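Local atomic coordinates of possible glutathione S-transferase (Rhodopseudomonas palustris, PDB entry 3M8N), a protein that probably acts as a glutathione transferase, joining the thiol of glutathione to electrophilic compounds, as members of its family do. Residues Trp96-Ser110 / Trp132-His146. Numbering follows the deposited sequence.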
# COMPACT_ATOMS: atom_id res chain seq x y z
N TRP A 96 -2.27 -4.05 7.22
CA TRP A 96 -3.15 -2.94 7.42
C TRP A 96 -2.75 -1.69 6.65
O TRP A 96 -3.58 -0.94 6.24
CB TRP A 96 -3.30 -2.66 8.91
CG TRP A 96 -4.14 -3.69 9.55
CD1 TRP A 96 -3.73 -4.70 10.35
CD2 TRP A 96 -5.55 -3.84 9.40
NE1 TRP A 96 -4.79 -5.47 10.72
CE2 TRP A 96 -5.92 -4.97 10.14
CE3 TRP A 96 -6.54 -3.14 8.71
CZ2 TRP A 96 -7.25 -5.43 10.20
CZ3 TRP A 96 -7.87 -3.60 8.77
CH2 TRP A 96 -8.20 -4.72 9.51
N MSE A 97 -1.46 -1.43 6.45
CA MSE A 97 -1.05 -0.35 5.56
C MSE A 97 -1.34 -0.56 4.08
O MSE A 97 -1.62 0.39 3.37
CB MSE A 97 0.44 -0.10 5.70
CG MSE A 97 0.82 0.11 7.08
SE MSE A 97 2.70 0.58 7.40
CE MSE A 97 2.54 2.23 6.76
N PHE A 98 -1.23 -1.80 3.60
CA PHE A 98 -1.68 -2.11 2.27
C PHE A 98 -3.18 -1.96 2.15
O PHE A 98 -3.63 -1.43 1.16
CB PHE A 98 -1.19 -3.47 1.79
CG PHE A 98 0.26 -3.45 1.35
CD1 PHE A 98 0.65 -2.67 0.29
CD2 PHE A 98 1.24 -4.15 2.05
CE1 PHE A 98 1.99 -2.63 -0.15
CE2 PHE A 98 2.59 -4.07 1.67
CZ PHE A 98 2.94 -3.32 0.53
N PHE A 99 -3.92 -2.33 3.19
CA PHE A 99 -5.35 -2.10 3.26
C PHE A 99 -5.64 -0.66 3.21
O PHE A 99 -6.51 -0.30 2.47
CB PHE A 99 -5.92 -2.71 4.52
CG PHE A 99 -7.36 -2.31 4.82
CD1 PHE A 99 -8.42 -3.05 4.35
CD2 PHE A 99 -7.64 -1.26 5.68
CE1 PHE A 99 -9.73 -2.69 4.69
CE2 PHE A 99 -8.95 -0.93 6.01
CZ PHE A 99 -9.96 -1.63 5.52
N GLU A 100 -4.93 0.17 3.94
CA GLU A 100 -5.15 1.62 3.85
C GLU A 100 -4.93 2.11 2.45
O GLU A 100 -5.67 2.90 1.97
CB GLU A 100 -4.26 2.38 4.83
CG GLU A 100 -4.48 3.88 4.95
CD GLU A 100 -3.68 4.78 3.97
OE1 GLU A 100 -2.87 4.31 3.16
OE2 GLU A 100 -3.85 6.00 3.95
N GLN A 101 -3.93 1.60 1.76
CA GLN A 101 -3.61 2.02 0.37
C GLN A 101 -4.69 1.77 -0.71
O GLN A 101 -4.93 2.64 -1.51
CB GLN A 101 -2.23 1.43 -0.07
CG GLN A 101 -1.28 2.32 -0.93
CD GLN A 101 -1.30 3.77 -0.57
OE1 GLN A 101 -1.65 4.60 -1.39
NE2 GLN A 101 -0.98 4.10 0.69
N HIS A 102 -5.34 0.61 -0.73
CA HIS A 102 -6.43 0.34 -1.69
C HIS A 102 -7.86 0.62 -1.21
O HIS A 102 -8.70 0.82 -2.02
CB HIS A 102 -6.35 -1.08 -2.26
CG HIS A 102 -6.75 -2.14 -1.29
ND1 HIS A 102 -8.05 -2.58 -1.18
CD2 HIS A 102 -6.03 -2.87 -0.42
CE1 HIS A 102 -8.11 -3.51 -0.24
NE2 HIS A 102 -6.90 -3.69 0.25
N ALA A 103 -8.10 0.67 0.10
CA ALA A 103 -9.43 0.91 0.68
C ALA A 103 -9.71 2.29 1.26
O ALA A 103 -10.78 2.76 1.08
CB ALA A 103 -9.81 -0.17 1.66
N LEU A 104 -8.76 2.95 1.90
CA LEU A 104 -8.97 4.33 2.45
C LEU A 104 -8.58 5.49 1.56
O LEU A 104 -9.39 6.42 1.38
CB LEU A 104 -8.27 4.56 3.80
CG LEU A 104 -9.12 4.54 5.04
CD1 LEU A 104 -9.81 3.20 5.15
CD2 LEU A 104 -8.25 4.73 6.19
N GLU A 105 -7.33 5.48 1.08
CA GLU A 105 -6.82 6.47 0.19
C GLU A 105 -7.76 6.73 -0.97
O GLU A 105 -8.16 7.84 -1.15
CB GLU A 105 -5.46 6.03 -0.34
CG GLU A 105 -4.96 6.77 -1.64
CD GLU A 105 -3.91 7.84 -1.34
OE1 GLU A 105 -3.16 7.63 -0.38
OE2 GLU A 105 -3.82 8.86 -2.04
N PRO A 106 -8.12 5.69 -1.75
CA PRO A 106 -8.95 5.92 -2.92
C PRO A 106 -10.41 6.38 -2.68
O PRO A 106 -11.07 6.81 -3.61
CB PRO A 106 -8.97 4.56 -3.60
CG PRO A 106 -7.87 3.82 -2.96
CD PRO A 106 -7.87 4.25 -1.60
N ASN A 107 -10.87 6.31 -1.45
CA ASN A 107 -12.23 6.59 -1.17
C ASN A 107 -12.36 7.69 -0.16
O ASN A 107 -12.90 8.75 -0.46
CB ASN A 107 -12.88 5.32 -0.65
CG ASN A 107 -12.92 4.24 -1.69
OD1 ASN A 107 -12.41 3.15 -1.48
ND2 ASN A 107 -13.52 4.54 -2.81
N ILE A 108 -11.84 7.46 1.03
CA ILE A 108 -11.88 8.53 2.03
C ILE A 108 -10.91 9.60 1.68
O ILE A 108 -11.18 10.78 1.89
CB ILE A 108 -11.63 8.04 3.46
CG1 ILE A 108 -12.66 6.95 3.84
CG2 ILE A 108 -11.57 9.22 4.43
CD1 ILE A 108 -12.81 6.72 5.32
N GLY A 109 -9.78 9.21 1.12
CA GLY A 109 -8.81 10.21 0.67
C GLY A 109 -9.24 11.09 -0.48
O GLY A 109 -8.97 12.29 -0.48
N SER A 110 -9.87 10.48 -1.50
CA SER A 110 -10.43 11.27 -2.61
C SER A 110 -11.56 12.17 -2.14
O SER A 110 -11.62 13.32 -2.51
CB SER A 110 -10.92 10.39 -3.77
OG SER A 110 -10.17 9.21 -4.06
N TRP A 132 -17.36 6.50 -3.19
CA TRP A 132 -16.41 6.87 -2.15
C TRP A 132 -17.05 6.55 -0.83
O TRP A 132 -16.45 5.88 0.02
CB TRP A 132 -16.02 8.33 -2.25
CG TRP A 132 -15.20 8.56 -3.40
CD1 TRP A 132 -14.53 7.62 -4.11
CD2 TRP A 132 -14.93 9.80 -4.01
NE1 TRP A 132 -13.83 8.21 -5.15
CE2 TRP A 132 -14.07 9.56 -5.10
CE3 TRP A 132 -15.32 11.13 -3.75
CZ2 TRP A 132 -13.60 10.58 -5.94
CZ3 TRP A 132 -14.82 12.17 -4.60
CH2 TRP A 132 -13.97 11.86 -5.67
N LEU A 133 -18.30 7.00 -0.67
CA LEU A 133 -19.07 6.73 0.52
C LEU A 133 -19.30 5.21 0.66
O LEU A 133 -19.00 4.59 1.69
CB LEU A 133 -20.38 7.54 0.51
CG LEU A 133 -20.29 9.05 0.77
CD1 LEU A 133 -21.64 9.64 1.20
CD2 LEU A 133 -19.30 9.42 1.84
N GLU A 134 -19.85 4.62 -0.38
CA GLU A 134 -20.11 3.23 -0.31
C GLU A 134 -18.81 2.45 0.10
O GLU A 134 -18.86 1.58 0.98
CB GLU A 134 -20.85 2.75 -1.60
CG GLU A 134 -20.41 1.43 -2.28
CD GLU A 134 -20.42 0.18 -1.36
OE1 GLU A 134 -21.47 -0.10 -0.73
OE2 GLU A 134 -19.37 -0.55 -1.29
N ARG A 135 -17.67 2.76 -0.52
CA ARG A 135 -16.48 1.93 -0.36
C ARG A 135 -15.73 2.29 0.92
O ARG A 135 -15.15 1.43 1.54
CB ARG A 135 -15.53 2.04 -1.56
CG ARG A 135 -16.10 1.71 -2.91
CD ARG A 135 -15.60 0.37 -3.31
NE ARG A 135 -16.11 -0.65 -2.39
CZ ARG A 135 -15.55 -1.85 -2.18
NH1 ARG A 135 -14.42 -2.20 -2.84
NH2 ARG A 135 -16.12 -2.69 -1.30
N GLY A 136 -15.75 3.56 1.27
CA GLY A 136 -15.22 4.07 2.54
C GLY A 136 -15.93 3.50 3.76
O GLY A 136 -15.29 3.24 4.75
N TYR A 137 -17.25 3.29 3.68
CA TYR A 137 -17.98 2.76 4.79
C TYR A 137 -17.72 1.28 4.92
O TYR A 137 -17.70 0.75 6.01
CB TYR A 137 -19.48 3.00 4.62
CG TYR A 137 -19.99 4.34 5.10
CD1 TYR A 137 -19.83 4.74 6.42
CD2 TYR A 137 -20.64 5.21 4.23
CE1 TYR A 137 -20.29 5.98 6.86
CE2 TYR A 137 -21.12 6.46 4.66
CZ TYR A 137 -20.95 6.83 5.98
OH TYR A 137 -21.39 8.06 6.41
N ALA A 138 -17.53 0.59 3.80
CA ALA A 138 -17.18 -0.79 3.89
C ALA A 138 -15.81 -0.96 4.56
O ALA A 138 -15.60 -1.91 5.28
CB ALA A 138 -17.18 -1.40 2.54
N ALA A 139 -14.88 -0.02 4.31
CA ALA A 139 -13.54 -0.02 4.94
C ALA A 139 -13.63 0.25 6.46
O ALA A 139 -13.08 -0.51 7.28
CB ALA A 139 -12.60 0.97 4.24
N LEU A 140 -14.33 1.33 6.82
CA LEU A 140 -14.58 1.66 8.21
C LEU A 140 -15.21 0.54 8.96
O LEU A 140 -14.99 0.38 10.13
CB LEU A 140 -15.44 2.84 8.29
CG LEU A 140 -14.78 4.09 7.83
CD1 LEU A 140 -15.86 5.07 7.52
CD2 LEU A 140 -13.92 4.62 8.91
N GLN A 141 -15.94 -0.30 8.27
CA GLN A 141 -16.57 -1.44 8.89
C GLN A 141 -15.61 -2.55 9.12
O GLN A 141 -15.72 -3.23 10.12
CB GLN A 141 -17.72 -1.97 8.00
CG GLN A 141 -18.73 -2.78 8.74
CD GLN A 141 -19.43 -1.91 9.78
OE1 GLN A 141 -20.02 -0.88 9.42
NE2 GLN A 141 -19.32 -2.30 11.07
N VAL A 142 -14.70 -2.76 8.17
CA VAL A 142 -13.62 -3.71 8.37
C VAL A 142 -12.84 -3.23 9.59
O VAL A 142 -12.43 -4.03 10.41
CB VAL A 142 -12.67 -3.84 7.11
CG1 VAL A 142 -11.51 -4.77 7.42
CG2 VAL A 142 -13.42 -4.36 5.92
N MSE A 143 -12.66 -1.93 9.71
CA MSE A 143 -11.91 -1.39 10.83
C MSE A 143 -12.66 -1.52 12.17
O MSE A 143 -12.07 -1.94 13.18
CB MSE A 143 -11.53 0.05 10.55
CG MSE A 143 -10.46 0.22 9.44
SE MSE A 143 -10.40 2.03 8.95
CE MSE A 143 -9.55 2.89 10.37
N GLU A 144 -13.94 -1.18 12.17
CA GLU A 144 -14.83 -1.37 13.31
C GLU A 144 -14.80 -2.81 13.76
O GLU A 144 -14.58 -3.09 14.93
CB GLU A 144 -16.25 -1.05 12.91
CG GLU A 144 -17.19 -1.04 14.07
CD GLU A 144 -16.94 0.12 14.97
OE1 GLU A 144 -16.16 0.99 14.60
OE2 GLU A 144 -17.53 0.20 16.06
N ASN A 145 -15.03 -3.72 12.84
CA ASN A 145 -15.11 -5.10 13.25
C ASN A 145 -13.84 -5.61 13.95
O ASN A 145 -13.90 -6.44 14.89
CB ASN A 145 -15.67 -5.97 12.10
CG ASN A 145 -15.03 -7.38 12.01
OD1 ASN A 145 -13.87 -7.53 11.50
ND2 ASN A 145 -15.78 -8.42 12.44
N HIS A 146 -12.69 -5.08 13.52
CA HIS A 146 -11.39 -5.49 14.03
C HIS A 146 -11.10 -4.88 15.38
O HIS A 146 -10.53 -5.51 16.26
CB HIS A 146 -10.29 -5.08 13.03
CG HIS A 146 -8.95 -5.58 13.40
ND1 HIS A 146 -7.96 -4.76 13.90
CD2 HIS A 146 -8.44 -6.83 13.41
CE1 HIS A 146 -6.91 -5.48 14.20
NE2 HIS A 146 -7.17 -6.73 13.92
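Ser110 sets its CB over one face of the Trp132 indole, 3.7 Å from the centroid of the six-membered ring, a CH-pi contact. Serine suits the place because its short hydroxyl folds back to its own helix, OG donating to Pro106 O (2.6 Å) from above the carbonyl plane. Trp132, with CG anti to its carbonyl carbon (chi1 -71°), lies alongside the backbone of Asn107, its CB 3.6 Å from Asn107 O, and its ring also meets that of Trp114. An alanine here would probably leave Ser110 CB and Trp114 without their aromatic partner. Gly136, lacking a side chain, lets Ile108 CG1 approach its CA to 4.1 Å; a CB would press on that atom. Midway, the small methyls of Ala103 and Ala139 meet, CB to CB, at 4.0 Å, where the backbones come near, and Leu104 CD1 packs on Ala139 CB and Met143 SE. Phe99, its CG anti to the backbone N (chi1 170°), extends its CZ to Val142 CB (3.8 Å), and Ala139 O lies at its ring edge. Farther along, Trp96 CZ2 sits over the centre of the His146 imidazole, the rings meeting obliquely, with Phe153 against both. The axes of 96-110 and 132-146, at 136°, belong to the all-helical C-terminal domain of the glutathione transferase fold.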